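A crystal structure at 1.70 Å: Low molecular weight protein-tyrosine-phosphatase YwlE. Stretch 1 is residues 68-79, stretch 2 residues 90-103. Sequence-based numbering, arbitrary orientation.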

ATOM      1  N   PRO A  68       4.583 -10.779  -6.290  1.00 22.66           N
ATOM      2  CA  PRO A  68       3.551 -11.520  -5.561  1.00 23.23           C
ATOM      3  C   PRO A  68       3.860 -11.491  -4.078  1.00 23.51           C
ATOM      4  O   PRO A  68       5.023 -11.442  -3.679  1.00 25.29           O
ATOM      5  CB  PRO A  68       3.705 -12.949  -6.092  1.00 27.63           C
ATOM      6  CG  PRO A  68       5.138 -13.042  -6.494  1.00 32.24           C
ATOM      7  CD  PRO A  68       5.494 -11.672  -7.030  1.00 27.15           C
ATOM      8  N   LEU A  69       2.821 -11.516  -3.261  1.00 23.53           N
ATOM      9  CA  LEU A  69       3.020 -11.643  -1.840  1.00 21.85           C
ATOM     10  C   LEU A  69       3.488 -13.071  -1.558  1.00 26.17           C
ATOM     11  O   LEU A  69       3.001 -14.016  -2.171  1.00 30.48           O
ATOM     12  CB  LEU A  69       1.720 -11.340  -1.116  1.00 23.65           C
ATOM     13  CG  LEU A  69       1.787 -11.259   0.399  1.00 25.57           C
ATOM     14  CD1 LEU A  69       2.642 -10.095   0.860  1.00 21.99           C
ATOM     15  CD2 LEU A  69       0.387 -11.118   0.910  1.00 24.34           C
ATOM     16  N   THR A  70       4.451 -13.222  -0.658  1.00 22.68           N
ATOM     17  CA  THR A  70       4.978 -14.542  -0.325  1.00 31.05           C
ATOM     18  C   THR A  70       5.001 -14.735   1.177  1.00 30.03           C
ATOM     19  O   THR A  70       4.878 -13.769   1.934  1.00 28.52           O
ATOM     20  CB  THR A  70       6.415 -14.721  -0.816  1.00 32.75           C
ATOM     21  OG1 THR A  70       7.255 -13.776  -0.146  1.00 33.88           O
ATOM     22  CG2 THR A  70       6.500 -14.522  -2.318  1.00 33.83           C
ATOM     23  N   GLU A  71       5.177 -15.985   1.602  1.00 34.48           N
ATOM     24  CA  GLU A  71       5.267 -16.308   3.021  1.00 33.02           C
ATOM     25  C   GLU A  71       6.425 -15.559   3.676  1.00 32.51           C
ATOM     26  O   GLU A  71       6.287 -15.046   4.784  1.00 33.39           O
ATOM     27  CB  GLU A  71       5.420 -17.820   3.219  1.00 39.81           C
ATOM     28  CG  GLU A  71       5.728 -18.247   4.648  1.00 46.64           C
ATOM     29  CD  GLU A  71       4.547 -18.084   5.588  1.00 50.56           C
ATOM     30  OE1 GLU A  71       3.394 -18.079   5.107  1.00 47.42           O
ATOM     31  OE2 GLU A  71       4.774 -17.966   6.813  1.00 54.44           O
ATOM     32  N   GLU A  72       7.556 -15.481   2.977  1.00 31.68           N
ATOM     33  CA  GLU A  72       8.730 -14.777   3.488  1.00 39.33           C
ATOM     34  C   GLU A  72       8.449 -13.305   3.787  1.00 36.43           C
ATOM     35  O   GLU A  72       8.851 -12.790   4.833  1.00 37.76           O
ATOM     36  CB  GLU A  72       9.892 -14.880   2.500  1.00 49.49           C
ATOM     37  CG  GLU A  72      11.196 -14.310   3.028  1.00 59.13           C
ATOM     38  CD  GLU A  72      12.148 -13.913   1.917  1.00 65.65           C
ATOM     39  OE1 GLU A  72      11.907 -12.863   1.280  1.00 64.44           O
ATOM     40  OE2 GLU A  72      13.130 -14.648   1.681  1.00 69.79           O
ATOM     41  N   LEU A  73       7.772 -12.631   2.861  1.00 29.32           N
ATOM     42  CA  LEU A  73       7.380 -11.237   3.062  1.00 31.11           C
ATOM     43  C   LEU A  73       6.418 -11.091   4.240  1.00 32.18           C
ATOM     44  O   LEU A  73       6.523 -10.148   5.029  1.00 33.91           O
ATOM     45  CB  LEU A  73       6.738 -10.666   1.797  1.00 26.42           C
ATOM     46  CG  LEU A  73       7.618 -10.515   0.556  1.00 31.51           C
ATOM     47  CD1 LEU A  73       6.773 -10.064  -0.632  1.00 28.38           C
ATOM     48  CD2 LEU A  73       8.750  -9.536   0.815  1.00 37.15           C
HETATM   49  N   MSE A  74       5.476 -12.025   4.345  1.00 35.31           N
HETATM   50  CA  MSE A  74       4.485 -11.997   5.415  1.00 33.51           C
HETATM   51  C   MSE A  74       5.126 -12.200   6.784  1.00 34.81           C
HETATM   52  O   MSE A  74       4.727 -11.573   7.762  1.00 39.94           O
HETATM   53  CB  MSE A  74       3.385 -13.039   5.173  1.00 33.59           C
HETATM   54  CG  MSE A  74       2.401 -12.671   4.063  1.00 30.46           C
HETATM   55 SE   MSE A  74       1.378 -11.062   4.492  0.71 28.56          SE
HETATM   56  CE  MSE A  74       0.699 -11.645   6.224  1.00 20.33           C
ATOM     57  N   GLU A  75       6.125 -13.074   6.849  1.00 34.36           N
ATOM     58  CA  GLU A  75       6.816 -13.337   8.110  1.00 37.40           C
ATOM     59  C   GLU A  75       7.627 -12.121   8.555  1.00 36.88           C
ATOM     60  O   GLU A  75       7.617 -11.759   9.732  1.00 35.81           O
ATOM     61  CB  GLU A  75       7.724 -14.568   7.983  1.00 44.21           C
ATOM     62  CG  GLU A  75       8.442 -14.980   9.276  1.00 51.73           C
ATOM     63  CD  GLU A  75       9.680 -14.139   9.577  1.00 59.11           C
ATOM     64  OE1 GLU A  75      10.374 -13.722   8.624  1.00 58.19           O
ATOM     65  OE2 GLU A  75       9.951 -13.887  10.772  1.00 64.22           O
ATOM     66  N   SER A  76       8.333 -11.500   7.612  1.00 35.68           N
ATOM     67  CA  SER A  76       9.274 -10.427   7.937  1.00 39.05           C
ATOM     68  C   SER A  76       8.634  -9.064   8.188  1.00 35.57           C
ATOM     69  O   SER A  76       9.236  -8.204   8.833  1.00 37.53           O
ATOM     70  CB  SER A  76      10.330 -10.290   6.839  1.00 48.44           C
ATOM     71  OG  SER A  76      11.122  -9.134   7.050  1.00 54.22           O
ATOM     72  N   ALA A  77       7.430  -8.858   7.665  1.00 30.69           N
ATOM     73  CA  ALA A  77       6.741  -7.581   7.839  1.00 27.98           C
ATOM     74  C   ALA A  77       6.363  -7.331   9.293  1.00 26.77           C
ATOM     75  O   ALA A  77       5.970  -8.253  10.009  1.00 28.42           O
ATOM     76  CB  ALA A  77       5.493  -7.520   6.951  1.00 27.70           C
ATOM     77  N   ASP A  78       6.465  -6.077   9.719  1.00 26.23           N
ATOM     78  CA  ASP A  78       5.964  -5.682  11.031  1.00 30.94           C
ATOM     79  C   ASP A  78       4.492  -5.286  10.926  1.00 27.86           C
ATOM     80  O   ASP A  78       3.713  -5.474  11.861  1.00 28.48           O
ATOM     81  CB  ASP A  78       6.796  -4.528  11.595  1.00 32.18           C
ATOM     82  CG  ASP A  78       8.236  -4.925  11.845  1.00 38.10           C
ATOM     83  OD1 ASP A  78       8.454  -5.904  12.585  1.00 36.04           O
ATOM     84  OD2 ASP A  78       9.152  -4.275  11.289  1.00 34.81           O
ATOM     85  N   LEU A  79       4.115  -4.768   9.764  1.00 20.22           N
ATOM     86  CA  LEU A  79       2.756  -4.306   9.523  1.00 18.07           C
ATOM     87  C   LEU A  79       2.393  -4.508   8.062  1.00 21.58           C
ATOM     88  O   LEU A  79       3.148  -4.126   7.177  1.00 20.20           O
ATOM     89  CB  LEU A  79       2.625  -2.823   9.881  1.00 21.23           C
ATOM     90  CG  LEU A  79       1.248  -2.151   9.804  1.00 19.47           C
ATOM     91  CD1 LEU A  79       0.243  -2.838  10.734  1.00 23.07           C
ATOM     92  CD2 LEU A  79       1.391  -0.664  10.145  1.00 23.86           C
ATOM     93  N   ILE A  90      -8.084 -12.937   1.779  1.00 23.56           N
ATOM     94  CA  ILE A  90      -7.209 -13.703   0.921  1.00 21.06           C
ATOM     95  C   ILE A  90      -5.876 -13.947   1.609  1.00 21.15           C
ATOM     96  O   ILE A  90      -5.328 -15.042   1.511  1.00 26.71           O
ATOM     97  CB  ILE A  90      -6.969 -12.982  -0.423  1.00 21.43           C
ATOM     98  CG1 ILE A  90      -8.296 -12.773  -1.152  1.00 31.33           C
ATOM     99  CG2 ILE A  90      -5.994 -13.774  -1.304  1.00 22.24           C
ATOM    100  CD1 ILE A  90      -9.002 -14.052  -1.508  1.00 41.55           C
ATOM    101  N   ILE A  91      -5.336 -12.910   2.263  1.00 19.58           N
ATOM    102  CA  ILE A  91      -4.072 -13.037   2.984  1.00 20.86           C
ATOM    103  C   ILE A  91      -4.174 -14.195   3.980  1.00 23.62           C
ATOM    104  O   ILE A  91      -3.274 -15.026   4.083  1.00 26.08           O
ATOM    105  CB  ILE A  91      -3.731 -11.772   3.809  1.00 25.66           C
ATOM    106  CG1 ILE A  91      -3.673 -10.531   2.937  1.00 34.30           C
ATOM    107  CG2 ILE A  91      -2.396 -11.928   4.490  1.00 28.90           C
ATOM    108  CD1 ILE A  91      -2.818 -10.678   1.823  1.00 35.63           C
ATOM    109  N   ALA A  92      -5.285 -14.240   4.698  1.00 29.28           N
ATOM    110  CA  ALA A  92      -5.514 -15.292   5.699  1.00 30.79           C
ATOM    111  C   ALA A  92      -5.663 -16.701   5.115  1.00 34.07           C
ATOM    112  O   ALA A  92      -5.319 -17.688   5.768  1.00 36.67           O
ATOM    113  CB  ALA A  92      -6.724 -14.948   6.567  1.00 30.02           C
ATOM    114  N   SER A  93      -6.178 -16.805   3.896  1.00 35.57           N
ATOM    115  CA  SER A  93      -6.430 -18.117   3.302  1.00 37.40           C
ATOM    116  C   SER A  93      -5.195 -18.682   2.609  1.00 39.80           C
ATOM    117  O   SER A  93      -5.036 -19.897   2.501  1.00 42.41           O
ATOM    118  CB  SER A  93      -7.607 -18.060   2.326  1.00 39.19           C
ATOM    119  OG  SER A  93      -7.294 -17.281   1.178  1.00 42.16           O
ATOM    120  N   GLN A  94      -4.321 -17.795   2.148  1.00 35.30           N
ATOM    121  CA  GLN A  94      -3.168 -18.208   1.356  1.00 41.75           C
ATOM    122  C   GLN A  94      -1.863 -18.281   2.148  1.00 41.61           C
ATOM    123  O   GLN A  94      -0.932 -18.979   1.744  1.00 45.45           O
ATOM    124  CB  GLN A  94      -3.003 -17.294   0.137  1.00 47.06           C
ATOM    125  CG  GLN A  94      -4.146 -17.394  -0.861  1.00 55.05           C
ATOM    126  CD  GLN A  94      -4.422 -18.827  -1.301  1.00 64.86           C
ATOM    127  OE1 GLN A  94      -5.556 -19.309  -1.216  1.00 65.84           O
ATOM    128  NE2 GLN A  94      -3.386 -19.513  -1.779  1.00 68.42           N
ATOM    129  N   PHE A  95      -1.789 -17.576   3.273  1.00 34.73           N
ATOM    130  CA  PHE A  95      -0.553 -17.563   4.049  1.00 31.99           C
ATOM    131  C   PHE A  95      -0.742 -17.938   5.508  1.00 36.46           C
ATOM    132  O   PHE A  95      -1.815 -18.397   5.909  1.00 32.18           O
ATOM    133  CB  PHE A  95       0.162 -16.213   3.903  1.00 29.22           C
ATOM    134  CG  PHE A  95       0.445 -15.858   2.479  1.00 32.95           C
ATOM    135  CD1 PHE A  95       1.447 -16.507   1.778  1.00 39.38           C
ATOM    136  CD2 PHE A  95      -0.320 -14.913   1.826  1.00 31.66           C
ATOM    137  CE1 PHE A  95       1.695 -16.204   0.457  1.00 40.73           C
ATOM    138  CE2 PHE A  95      -0.079 -14.604   0.503  1.00 34.00           C
ATOM    139  CZ  PHE A  95       0.931 -15.249  -0.181  1.00 39.29           C
ATOM    140  N   GLY A  96       0.317 -17.755   6.289  1.00 39.34           N
ATOM    141  CA  GLY A  96       0.366 -18.235   7.659  1.00 39.53           C
ATOM    142  C   GLY A  96      -0.505 -17.479   8.641  1.00 34.97           C
ATOM    143  O   GLY A  96      -1.359 -16.671   8.252  1.00 33.00           O
ATOM    144  N   ARG A  97      -0.273 -17.751   9.923  1.00 31.62           N
ATOM    145  CA  ARG A  97      -1.039 -17.168  11.013  1.00 28.55           C
ATOM    146  C   ARG A  97      -0.544 -15.775  11.361  1.00 28.89           C
ATOM    147  O   ARG A  97       0.182 -15.586  12.345  1.00 28.49           O
ATOM    148  CB  ARG A  97      -0.945 -18.069  12.250  1.00 37.46           C
ATOM    149  CG  ARG A  97      -1.329 -19.518  11.993  1.00 48.54           C
ATOM    150  CD  ARG A  97      -2.835 -19.670  11.853  1.00 58.51           C
ATOM    151  NE  ARG A  97      -3.543 -19.061  12.979  1.00 61.62           N
ATOM    152  CZ  ARG A  97      -4.862 -18.901  13.034  1.00 55.76           C
ATOM    153  NH1 ARG A  97      -5.627 -19.311  12.031  1.00 52.41           N
ATOM    154  NH2 ARG A  97      -5.416 -18.325  14.088  1.00 52.27           N
ATOM    155  N   TYR A  98      -0.962 -14.796  10.569  1.00 23.85           N
ATOM    156  CA  TYR A  98      -0.454 -13.434  10.714  1.00 24.51           C
ATOM    157  C   TYR A  98      -1.539 -12.392  10.838  1.00 24.59           C
ATOM    158  O   TYR A  98      -1.287 -11.218  10.573  1.00 22.50           O
ATOM    159  CB  TYR A  98       0.422 -13.059   9.523  1.00 24.24           C
ATOM    160  CG  TYR A  98       1.621 -13.946   9.358  1.00 29.00           C
ATOM    161  CD1 TYR A  98       2.592 -14.012  10.342  1.00 30.60           C
ATOM    162  CD2 TYR A  98       1.789 -14.716   8.213  1.00 32.51           C
ATOM    163  CE1 TYR A  98       3.694 -14.827  10.202  1.00 37.71           C
ATOM    164  CE2 TYR A  98       2.894 -15.531   8.061  1.00 33.17           C
ATOM    165  CZ  TYR A  98       3.839 -15.585   9.062  1.00 37.82           C
ATOM    166  OH  TYR A  98       4.938 -16.400   8.926  1.00 45.75           O
ATOM    167  N   ARG A  99      -2.732 -12.811  11.248  1.00 25.64           N
ATOM    168  CA  ARG A  99      -3.848 -11.884  11.420  1.00 25.71           C
ATOM    169  C   ARG A  99      -3.486 -10.665  12.251  1.00 23.97           C
ATOM    170  O   ARG A  99      -4.011  -9.578  12.022  1.00 23.64           O
ATOM    171  CB  ARG A  99      -5.053 -12.586  12.054  1.00 35.65           C
ATOM    172  CG  ARG A  99      -5.822 -13.447  11.090  1.00 39.37           C
ATOM    173  CD  ARG A  99      -7.057 -14.045  11.734  1.00 40.84           C
ATOM    174  NE  ARG A  99      -7.716 -14.951  10.803  1.00 43.23           N
ATOM    175  CZ  ARG A  99      -8.652 -14.585   9.936  1.00 44.18           C
ATOM    176  NH1 ARG A  99      -9.063 -13.329   9.880  1.00 40.44           N
ATOM    177  NH2 ARG A  99      -9.191 -15.490   9.132  1.00 53.37           N
ATOM    178  N   ASP A 100      -2.593 -10.846  13.221  1.00 26.57           N
ATOM    179  CA  ASP A 100      -2.306  -9.776  14.162  1.00 21.97           C
ATOM    180  C   ASP A 100      -1.518  -8.650  13.553  1.00 20.79           C
ATOM    181  O   ASP A 100      -1.416  -7.593  14.160  1.00 22.16           O
ATOM    182  CB  ASP A 100      -1.554 -10.297  15.363  1.00 23.85           C
ATOM    183  CG  ASP A 100      -2.471 -10.980  16.338  1.00 25.29           C
ATOM    184  OD1 ASP A 100      -3.426 -10.314  16.807  1.00 30.74           O
ATOM    185  OD2 ASP A 100      -2.248 -12.170  16.581  1.00 26.62           O
ATOM    186  N   LYS A 101      -0.971  -8.875  12.367  1.00 19.86           N
ATOM    187  CA  LYS A 101      -0.210  -7.814  11.692  1.00 18.82           C
ATOM    188  C   LYS A 101      -0.899  -7.273  10.442  1.00 18.01           C
ATOM    189  O   LYS A 101      -0.380  -6.367   9.796  1.00 20.54           O
ATOM    190  CB  LYS A 101       1.207  -8.289  11.344  1.00 23.42           C
ATOM    191  CG  LYS A 101       1.268  -9.248  10.172  1.00 26.25           C
ATOM    192  CD  LYS A 101       2.701  -9.574   9.779  1.00 30.29           C
ATOM    193  CE  LYS A 101       3.437 -10.323  10.872  1.00 29.54           C
ATOM    194  NZ  LYS A 101       4.817 -10.725  10.429  1.00 30.64           N
ATOM    195  N   VAL A 102      -2.068  -7.810  10.106  1.00 18.34           N
ATOM    196  CA  VAL A 102      -2.749  -7.439   8.861  1.00 17.43           C
ATOM    197  C   VAL A 102      -4.012  -6.623   9.133  1.00 20.67           C
ATOM    198  O   VAL A 102      -4.922  -7.073   9.854  1.00 20.85           O
ATOM    199  CB  VAL A 102      -3.146  -8.693   8.070  1.00 19.54           C
ATOM    200  CG1 VAL A 102      -3.899  -8.319   6.798  1.00 17.31           C
ATOM    201  CG2 VAL A 102      -1.923  -9.550   7.762  1.00 20.70           C
ATOM    202  N   PHE A 103      -4.071  -5.434   8.543  1.00 15.81           N
ATOM    203  CA  PHE A 103      -5.195  -4.525   8.717  1.00 17.22           C
ATOM    204  C   PHE A 103      -5.461  -3.851   7.393  1.00 21.49           C
ATOM    205  O   PHE A 103      -4.541  -3.699   6.598  1.00 20.63           O
ATOM    206  CB  PHE A 103      -4.845  -3.460   9.768  1.00 19.23           C
ATOM    207  CG  PHE A 103      -4.497  -4.034  11.114  1.00 22.97           C
ATOM    208  CD1 PHE A 103      -5.498  -4.355  12.022  1.00 28.34           C
ATOM    209  CD2 PHE A 103      -3.176  -4.268  11.468  1.00 24.08           C
ATOM    210  CE1 PHE A 103      -5.194  -4.900  13.264  1.00 29.14           C
ATOM    211  CE2 PHE A 103      -2.865  -4.805  12.714  1.00 23.60           C
ATOM    212  CZ  PHE A 103      -3.877  -5.126  13.610  1.00 31.00           C
TER

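The two stretches run side by side in the same sense, their register advancing from Leu 69 opposite Ile 91, through Glu 71 and Phe 95 (CA to CA 6.0 Å) and Met 74 and Tyr 98 (CA to CA 7.4 Å), to Leu 79 and Lys 101 (CA to CA 5.1 Å). Stretch 1 holds a short helix, residues 71-76, which the chain leaves at Ala 77. Thr 70 occupies the N-cap position, where Thr 70 OG1 accepts a capping bond from Leu 73 N at 3.3 Å. Stretch 2 enters as the end of a helix, leaves helical geometry at Phe 95, and leads on to strand residues Val 102 and Phe 103. Together they bury 657 Å², counting both sides.

The central bump is the side chain of Met 74, present as selenomethionine. Its CA-to-CB bond points sideways, but three successive m rotamers bring its end in against stretch 2. The terminal methyl settles into a hollow lined by Ile 91, Tyr 98 and Val 102: CE of Met 74 lies 3.6 Å from Ile 91 CG2, 3.6 Å from Tyr 98 CB and 3.7 Å from Val 102 CG2. One methyl thus touches the helix, the loop and the strand of stretch 2. Nearer the backbone on the same side chain, Met 74 CG covers one face of the Phe 95 ring, 4.1 Å from Phe 95 CG.

Phe 95 is the reciprocal bump. Its CA-to-CB bond points toward stretch 1, and its ring fits against the backbone that leads into the helix, with Phe 95 CZ 3.1 Å from Leu 69 O and Phe 95 CE1 3.7 Å from Glu 71 N. Leu 69 extends the apolar surface, its CD2 packing 3.5 Å from Phe 95 CE2 and 3.4 Å from Ile 91 CD1.

Polar contacts border this apolar patch. The carboxylate of Glu 71 reaches across to the loop after Phe 95, where Glu 71 OE2 accepts a short hydrogen bond from Tyr 98 OH at 2.6 Å, lying at the edge of the tyrosine ring and near its plane. Glu 71 OE1 takes a weak hydrogen bond from Gly 96 N at 3.3 Å, with an N-H...O angle of 132°. Gly 96 suits this crowded spot: a CB there would clash with Tyr 98 CE2 at 2.9 Å.

Lys 101, which loses more surface to the contact than any other residue, spans the gap to the end of the helix. Lys 101 NZ donates to two backbone carbonyls, at 2.8 Å from Met 74 O and 2.8 Å from Ala 77 O. Met 74 O, in the last turn, accepts no backbone amide bond within the stretch, and Ala 77 O lies just past the helix; the lysine serves both. Glu 75 O is also near, 3.1 Å from Lys 101 NZ, but the angle is too poor for a hydrogen bond. Beyond the lysine, Leu 79 CD1 closes the contact, 3.7 Å from Lys 101 O and 3.8 Å from Phe 103 CD2 at the edge of that ring.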